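PDB 3EH7: 4-hydroxybutyrate CoA-transferase from Porphyromonas gingivalis, which probably transfers coenzyme A between an acyl-CoA thioester and a carboxylate such as acetate. Local coordinates for residues 202-208 against 393-398; 316-321 against 371-377. All blocks are in the same frame, centred on the assembly; numbering follows the deposited sequence.

Contact 1. Residues 202-208 against 393-398; sequences IGRNCAE and VTEYGI
Residues 202-208, on helix 197-208, lie against a beta hairpin made by 393-398. Strand residues Val393 and Thr394 pass through a type I turn, Thr394 to Gly397, into the returning strand at Gly397 and Ile398; Thr394 N to Gly397 O (3.0 Å) and Gly397 N to Thr394 O (3.1 Å) close it. The CA atoms of Ile202 and Glu395 are 4.7 Å apart, those of Asn205 and Gly397 6.7 Å. Ile202 (m, t) lays CG1 on the start of the turn, 3.6 Å from Thr394 C and 3.4 Å from Glu395 N, while its CG2 sits 4.1 Å from Val393 CG1. The hairpin is the edge of a nine-stranded mixed sheet: strand 391-394 runs parallel to 355-359 and 397-400 is outermost. The helix packs on the sheet near this edge, Ile202 and Cys206 also touching Ala359. Asn205 (chi1 m) points at the hairpin. Its CB meets Val393 CG1 at 3.4 Å and Ile398 CG1 at 3.9 Å; its ND2 gives a weak hydrogen bond to Thr394 O (3.0 Å) and a hydrogen bond to water 1 (3.0 Å), which donates to Glu395 O (2.8 Å). Gly397 CA lies 3.5 Å from Asn205 ND2; at phi 142°, psi -161° a CB would jam against Tyr396 O, hence glycine. Within the turn Thr394 OG1 accepts from Tyr396 N at 3.0 Å, an ST turn, and is also hydrogen-bonded to Ile416 O. Cys206 SG reaches Val393 CG1 at 4.5 Å. At Glu208, OE2 lies 3.1 Å from Ile398 CD1.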
loop_
_atom_site.group_PDB
_atom_site.type_symbol
_atom_site.label_atom_id
_atom_site.label_comp_id
_atom_site.label_asym_id
_atom_site.label_seq_id
_atom_site.Cartn_x
_atom_site.Cartn_y
_atom_site.Cartn_z
ATOM N N ILE A 202 26.191 -6.014 -5.693
ATOM C CA ILE A 202 24.773 -5.943 -5.252
ATOM C C ILE A 202 24.315 -7.320 -4.735
ATOM O O ILE A 202 23.747 -7.429 -3.644
ATOM C CB ILE A 202 23.817 -5.426 -6.378
ATOM C CG1 ILE A 202 24.192 -3.987 -6.786
ATOM C CG2 ILE A 202 22.325 -5.487 -5.919
ATOM C CD1 ILE A 202 23.696 -3.562 -8.160
ATOM N N GLY A 203 24.614 -8.369 -5.503
ATOM C CA GLY A 203 24.218 -9.718 -5.159
ATOM C C GLY A 203 24.746 -10.156 -3.809
ATOM O O GLY A 203 24.068 -10.811 -3.045
ATOM N N ARG A 204 25.990 -9.795 -3.553
ATOM C CA ARG A 204 26.664 -10.146 -2.321
ATOM C C ARG A 204 26.008 -9.442 -1.129
ATOM O O ARG A 204 25.839 -10.036 -0.057
ATOM C CB ARG A 204 28.137 -9.764 -2.429
ATOM C CG ARG A 204 29.078 -10.710 -1.748
ATOM C CD ARG A 204 30.480 -10.139 -1.752
ATOM N NE ARG A 204 31.073 -10.146 -3.083
ATOM C CZ ARG A 204 31.800 -11.148 -3.565
ATOM N NH1 ARG A 204 32.310 -11.067 -4.786
ATOM N NH2 ARG A 204 32.014 -12.232 -2.828
ATOM N N ASN A 205 25.628 -8.182 -1.313
ATOM C CA ASN A 205 24.889 -7.443 -0.294
ATOM C C ASN A 205 23.506 -8.041 -0.056
ATOM O O ASN A 205 23.077 -8.158 1.077
ATOM C CB ASN A 205 24.760 -5.972 -0.692
ATOM C CG ASN A 205 26.051 -5.192 -0.510
ATOM O OD1 ASN A 205 26.899 -5.545 0.299
ATOM N ND2 ASN A 205 26.197 -4.124 -1.268
ATOM N N CYS A 206 22.820 -8.441 -1.124
ATOM C CA CYS A 206 21.527 -9.081 -0.968
ATOM C C CYS A 206 21.653 -10.343 -0.147
ATOM O O CYS A 206 20.875 -10.535 0.778
ATOM C CB CYS A 206 20.889 -9.400 -2.315
ATOM S SG CYS A 206 20.307 -7.911 -3.106
ATOM N N ALA A 207 22.651 -11.183 -0.466
ATOM C CA ALA A 207 22.869 -12.458 0.246
ATOM C C ALA A 207 23.079 -12.298 1.738
ATOM O O ALA A 207 22.672 -13.146 2.550
ATOM C CB ALA A 207 24.062 -13.225 -0.355
ATOM N N GLU A 208 23.746 -11.220 2.092
ATOM C CA GLU A 208 23.953 -10.868 3.480
ATOM C C GLU A 208 22.635 -10.743 4.228
ATOM O O GLU A 208 22.594 -10.901 5.433
ATOM C CB GLU A 208 24.598 -9.501 3.507
ATOM C CG GLU A 208 25.556 -9.251 4.602
ATOM C CD GLU A 208 26.433 -8.067 4.255
ATOM O OE1 GLU A 208 27.481 -8.252 3.578
ATOM O OE2 GLU A 208 26.052 -6.949 4.648
ATOM N N VAL A 393 19.624 -1.337 -1.738
ATOM C CA VAL A 393 20.959 -1.920 -1.922
ATOM C C VAL A 393 21.566 -1.533 -3.262
ATOM O O VAL A 393 20.924 -1.693 -4.317
ATOM C CB VAL A 393 20.919 -3.471 -1.841
ATOM C CG1 VAL A 393 22.298 -4.046 -2.067
ATOM C CG2 VAL A 393 20.344 -3.954 -0.489
ATOM N N THR A 394 22.787 -0.999 -3.213
ATOM C CA THR A 394 23.594 -0.768 -4.406
ATOM C C THR A 394 24.930 -1.492 -4.288
ATOM O O THR A 394 25.201 -2.137 -3.283
ATOM C CB THR A 394 23.853 0.720 -4.655
ATOM O OG1 THR A 394 24.806 1.199 -3.705
ATOM C CG2 THR A 394 22.555 1.537 -4.583
ATOM N N GLU A 395 25.754 -1.374 -5.325
ATOM C CA GLU A 395 27.131 -1.867 -5.285
ATOM C C GLU A 395 27.938 -1.202 -4.189
ATOM O O GLU A 395 28.977 -1.717 -3.847
ATOM C CB GLU A 395 27.853 -1.683 -6.632
ATOM C CG GLU A 395 28.163 -0.218 -7.072
ATOM C CD GLU A 395 27.076 0.396 -7.975
ATOM O OE1 GLU A 395 25.868 0.075 -7.795
ATOM O OE2 GLU A 395 27.436 1.201 -8.863
ATOM N N TYR A 396 27.476 -0.070 -3.645
ATOM C CA TYR A 396 28.240 0.624 -2.597
ATOM C C TYR A 396 27.757 0.309 -1.195
ATOM O O TYR A 396 28.379 0.735 -0.244
ATOM C CB TYR A 396 28.281 2.137 -2.837
ATOM C CG TYR A 396 29.017 2.465 -4.109
ATOM C CD1 TYR A 396 30.406 2.462 -4.153
ATOM C CD2 TYR A 396 28.315 2.751 -5.283
ATOM C CE1 TYR A 396 31.095 2.742 -5.360
ATOM C CE2 TYR A 396 28.975 3.026 -6.479
ATOM C CZ TYR A 396 30.356 3.003 -6.506
ATOM O OH TYR A 396 30.957 3.268 -7.701
ATOM N N GLY A 397 26.680 -0.464 -1.062
ATOM C CA GLY A 397 26.263 -0.944 0.256
ATOM C C GLY A 397 24.763 -0.984 0.483
ATOM O O GLY A 397 23.971 -0.973 -0.449
ATOM N N ILE A 398 24.392 -1.027 1.752
ATOM C CA ILE A 398 23.040 -1.342 2.166
ATOM C C ILE A 398 22.529 -0.154 2.982
ATOM O O ILE A 398 23.284 0.362 3.833
ATOM C CB ILE A 398 23.034 -2.617 3.087
ATOM C CG1 ILE A 398 23.475 -3.872 2.312
ATOM C CG2 ILE A 398 21.682 -2.846 3.702
ATOM C CD1 ILE A 398 24.053 -5.000 3.203
HETATM O O HOH W 1 28.991 -3.086 -1.428
#

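Contact 2. Residues 316-321 against 371-377; sequences CIEIDL and RIVPIIA
Two parallel beta hydrogen bonds join these segments: Ile319 N to Arg371 O at 2.7 Å and Val373 N to Ile319 O at 2.8 Å. They pair strand 318-320 with 372-373, an edge strand of a small four-stranded mixed sheet, in the register Ile319 with Ile372 (CA-CA 5.1 Å) and Asp320 with Val373 (CA-CA 4.6 Å). On the other side of strand 318-320, Ile317 and Glu318 face Val326 in a classic beta bulge. Glu318 (chi1 p, chi2 t) swings its carboxylate over to the chain beyond Pro374, where OE2 accepts from Ala377 N at 2.7 Å and OE1 takes water 2 (2.6 Å), which also donates to Ile375 O (3.0 Å). Water 3 links Asp320 OD2 (2.5 Å) to Ile376 N (2.9 Å); Asp320 OD1 accepts from Gln324 N in the turn ahead. At the start, the extended Arg371 gives Cys316 O a weak bond from NH1 (3.1 Å), while its NE hydrogen-bonds Thr363 O. CA-H...O contacts accompany the pairing, Asp320 CA to Val373 O being 3.0 Å. On the Ile319 and Ile372 face, CG2 of the former meets CG1 of the latter at 3.8 Å. Helices 406-414 and 419-433 pack against Ile372 and Leu321. Leu321 (m, t) lies past the strand end, with CD2 4.0 Å from Ile372 CG2 and CD1 4.0 Å from Pro374 CA.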
loop_
_atom_site.group_PDB
_atom_site.type_symbol
_atom_site.label_atom_id
_atom_site.label_comp_id
_atom_site.label_asym_id
_atom_site.label_seq_id
_atom_site.Cartn_x
_atom_site.Cartn_y
_atom_site.Cartn_z
ATOM N N CYS A 316 14.336 -1.031 -9.399
ATOM C CA CYS A 316 13.508 0.091 -9.839
ATOM C C CYS A 316 14.373 1.028 -10.709
ATOM O O CYS A 316 15.561 0.777 -10.885
ATOM C CB CYS A 316 12.929 0.779 -8.606
ATOM S SG CYS A 316 14.215 1.424 -7.568
ATOM N N ILE A 317 13.784 2.074 -11.269
ATOM C CA ILE A 317 14.494 3.022 -12.142
ATOM C C ILE A 317 15.199 4.065 -11.297
ATOM O O ILE A 317 16.360 4.403 -11.546
ATOM C CB ILE A 317 13.511 3.763 -13.108
ATOM C CG1 ILE A 317 12.786 2.757 -13.993
ATOM C CG2 ILE A 317 14.214 4.854 -13.962
ATOM C CD1 ILE A 317 13.686 1.768 -14.736
ATOM N N GLU A 318 14.495 4.613 -10.308
ATOM C CA GLU A 318 15.116 5.611 -9.432
ATOM C C GLU A 318 14.440 5.641 -8.074
ATOM O O GLU A 318 13.290 5.191 -7.916
ATOM C CB GLU A 318 15.124 7.008 -10.077
ATOM C CG GLU A 318 13.748 7.595 -10.293
ATOM C CD GLU A 318 13.722 8.953 -11.014
ATOM O OE1 GLU A 318 14.777 9.586 -11.255
ATOM O OE2 GLU A 318 12.592 9.397 -11.321
ATOM N N ILE A 319 15.187 6.151 -7.103
ATOM C CA ILE A 319 14.703 6.385 -5.750
ATOM C C ILE A 319 15.186 7.754 -5.296
ATOM O O ILE A 319 16.352 8.141 -5.534
ATOM C CB ILE A 319 15.110 5.267 -4.773
ATOM C CG1 ILE A 319 14.660 5.617 -3.350
ATOM C CG2 ILE A 319 16.593 5.080 -4.727
ATOM C CD1 ILE A 319 14.607 4.461 -2.432
ATOM N N ASP A 320 14.276 8.538 -4.730
ATOM C CA ASP A 320 14.641 9.869 -4.300
ATOM C C ASP A 320 15.152 9.834 -2.874
ATOM O O ASP A 320 15.105 8.801 -2.213
ATOM C CB ASP A 320 13.552 10.918 -4.558
ATOM C CG ASP A 320 12.379 10.855 -3.593
ATOM O OD1 ASP A 320 12.400 10.093 -2.611
ATOM O OD2 ASP A 320 11.406 11.595 -3.858
ATOM N N LEU A 321 15.657 10.960 -2.418
ATOM C CA LEU A 321 16.293 11.029 -1.096
ATOM C C LEU A 321 15.336 10.800 0.082
ATOM O O LEU A 321 15.795 10.642 1.217
ATOM C CB LEU A 321 17.038 12.358 -0.939
ATOM C CG LEU A 321 18.318 12.468 -1.771
ATOM C CD1 LEU A 321 18.975 13.815 -1.601
ATOM C CD2 LEU A 321 19.296 11.340 -1.450
ATOM N N ARG A 371 20.728 6.705 -10.091
ATOM C CA ARG A 371 19.411 6.184 -9.675
ATOM C C ARG A 371 18.950 6.668 -8.275
ATOM O O ARG A 371 17.811 6.415 -7.863
ATOM C CB ARG A 371 19.392 4.666 -9.712
ATOM C CG ARG A 371 19.765 4.098 -11.015
ATOM C CD ARG A 371 19.232 2.687 -11.211
ATOM N NE ARG A 371 19.674 2.224 -12.526
ATOM C CZ ARG A 371 19.104 1.239 -13.209
ATOM N NH1 ARG A 371 18.044 0.572 -12.719
ATOM N NH2 ARG A 371 19.588 0.915 -14.396
ATOM N N ILE A 372 19.837 7.325 -7.541
ATOM C CA ILE A 372 19.488 7.939 -6.271
ATOM C C ILE A 372 19.443 9.415 -6.569
ATOM O O ILE A 372 20.465 10.042 -6.887
ATOM C CB ILE A 372 20.479 7.557 -5.166
ATOM C CG1 ILE A 372 20.304 6.059 -4.825
ATOM C CG2 ILE A 372 20.305 8.423 -3.916
ATOM C CD1 ILE A 372 21.341 5.532 -3.759
ATOM N N VAL A 373 18.236 9.963 -6.549
ATOM C CA VAL A 373 18.024 11.296 -7.067
ATOM C C VAL A 373 17.507 12.223 -5.972
ATOM O O VAL A 373 16.825 11.797 -5.055
ATOM C CB VAL A 373 17.067 11.265 -8.270
ATOM C CG1 VAL A 373 17.705 10.456 -9.418
ATOM C CG2 VAL A 373 15.682 10.680 -7.885
ATOM N N PRO A 374 17.853 13.503 -6.046
ATOM C CA PRO A 374 17.239 14.451 -5.126
ATOM C C PRO A 374 15.708 14.561 -5.303
ATOM O O PRO A 374 14.991 14.701 -4.318
ATOM C CB PRO A 374 17.936 15.768 -5.450
ATOM C CG PRO A 374 18.569 15.573 -6.788
ATOM C CD PRO A 374 18.757 14.131 -7.023
ATOM N N ILE A 375 15.225 14.485 -6.543
ATOM C CA ILE A 375 13.800 14.603 -6.852
ATOM C C ILE A 375 13.513 13.628 -7.982
ATOM O O ILE A 375 14.308 13.489 -8.906
ATOM C CB ILE A 375 13.402 16.042 -7.308
ATOM C CG1 ILE A 375 13.538 17.034 -6.171
ATOM C CG2 ILE A 375 11.944 16.096 -7.783
ATOM C CD1 ILE A 375 13.823 18.419 -6.675
ATOM N N ILE A 376 12.391 12.935 -7.912
ATOM C CA ILE A 376 12.041 12.012 -8.990
ATOM C C ILE A 376 11.893 12.769 -10.305
ATOM O O ILE A 376 11.742 13.983 -10.317
ATOM C CB ILE A 376 10.752 11.196 -8.694
ATOM C CG1 ILE A 376 9.500 12.105 -8.651
ATOM C CG2 ILE A 376 10.923 10.363 -7.390
ATOM C CD1 ILE A 376 8.160 11.314 -8.386
ATOM N N ALA A 377 11.919 12.049 -11.411
ATOM C CA ALA A 377 11.788 12.694 -12.702
ATOM C C ALA A 377 10.386 13.303 -12.855
ATOM O O ALA A 377 9.414 12.832 -12.278
ATOM C CB ALA A 377 12.094 11.711 -13.834
HETATM O O HOH W 2 15.286 12.122 -11.437
HETATM O O HOH W 3 11.017 13.578 -5.405
HETATM O O HOH W 4 12.189 14.629 -2.948
#

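Overall arrangement
From the N terminus the chain lays down the six-stranded parallel sheet, with strand 167-168 already in the larger sheet, before helix 197-208, which opens the loop of contact 1. The strands of the nine-stranded sheet that follow lead through 310-314 into 316-321; contact 2 closes its own smaller loop when 371-377 returns, after strand 355-359. Only then does 393-398 arrive to close contact 1, so contact 2 is nested within it. Contact 1 ties a helix to the edge of the large sheet, whereas contact 2 joins two neighbouring strands of the small mixed sheet. Their centres lie 18 Å apart, yet they touch where Thr394 CG2 packs 4.3 Å from Ile372 CD1.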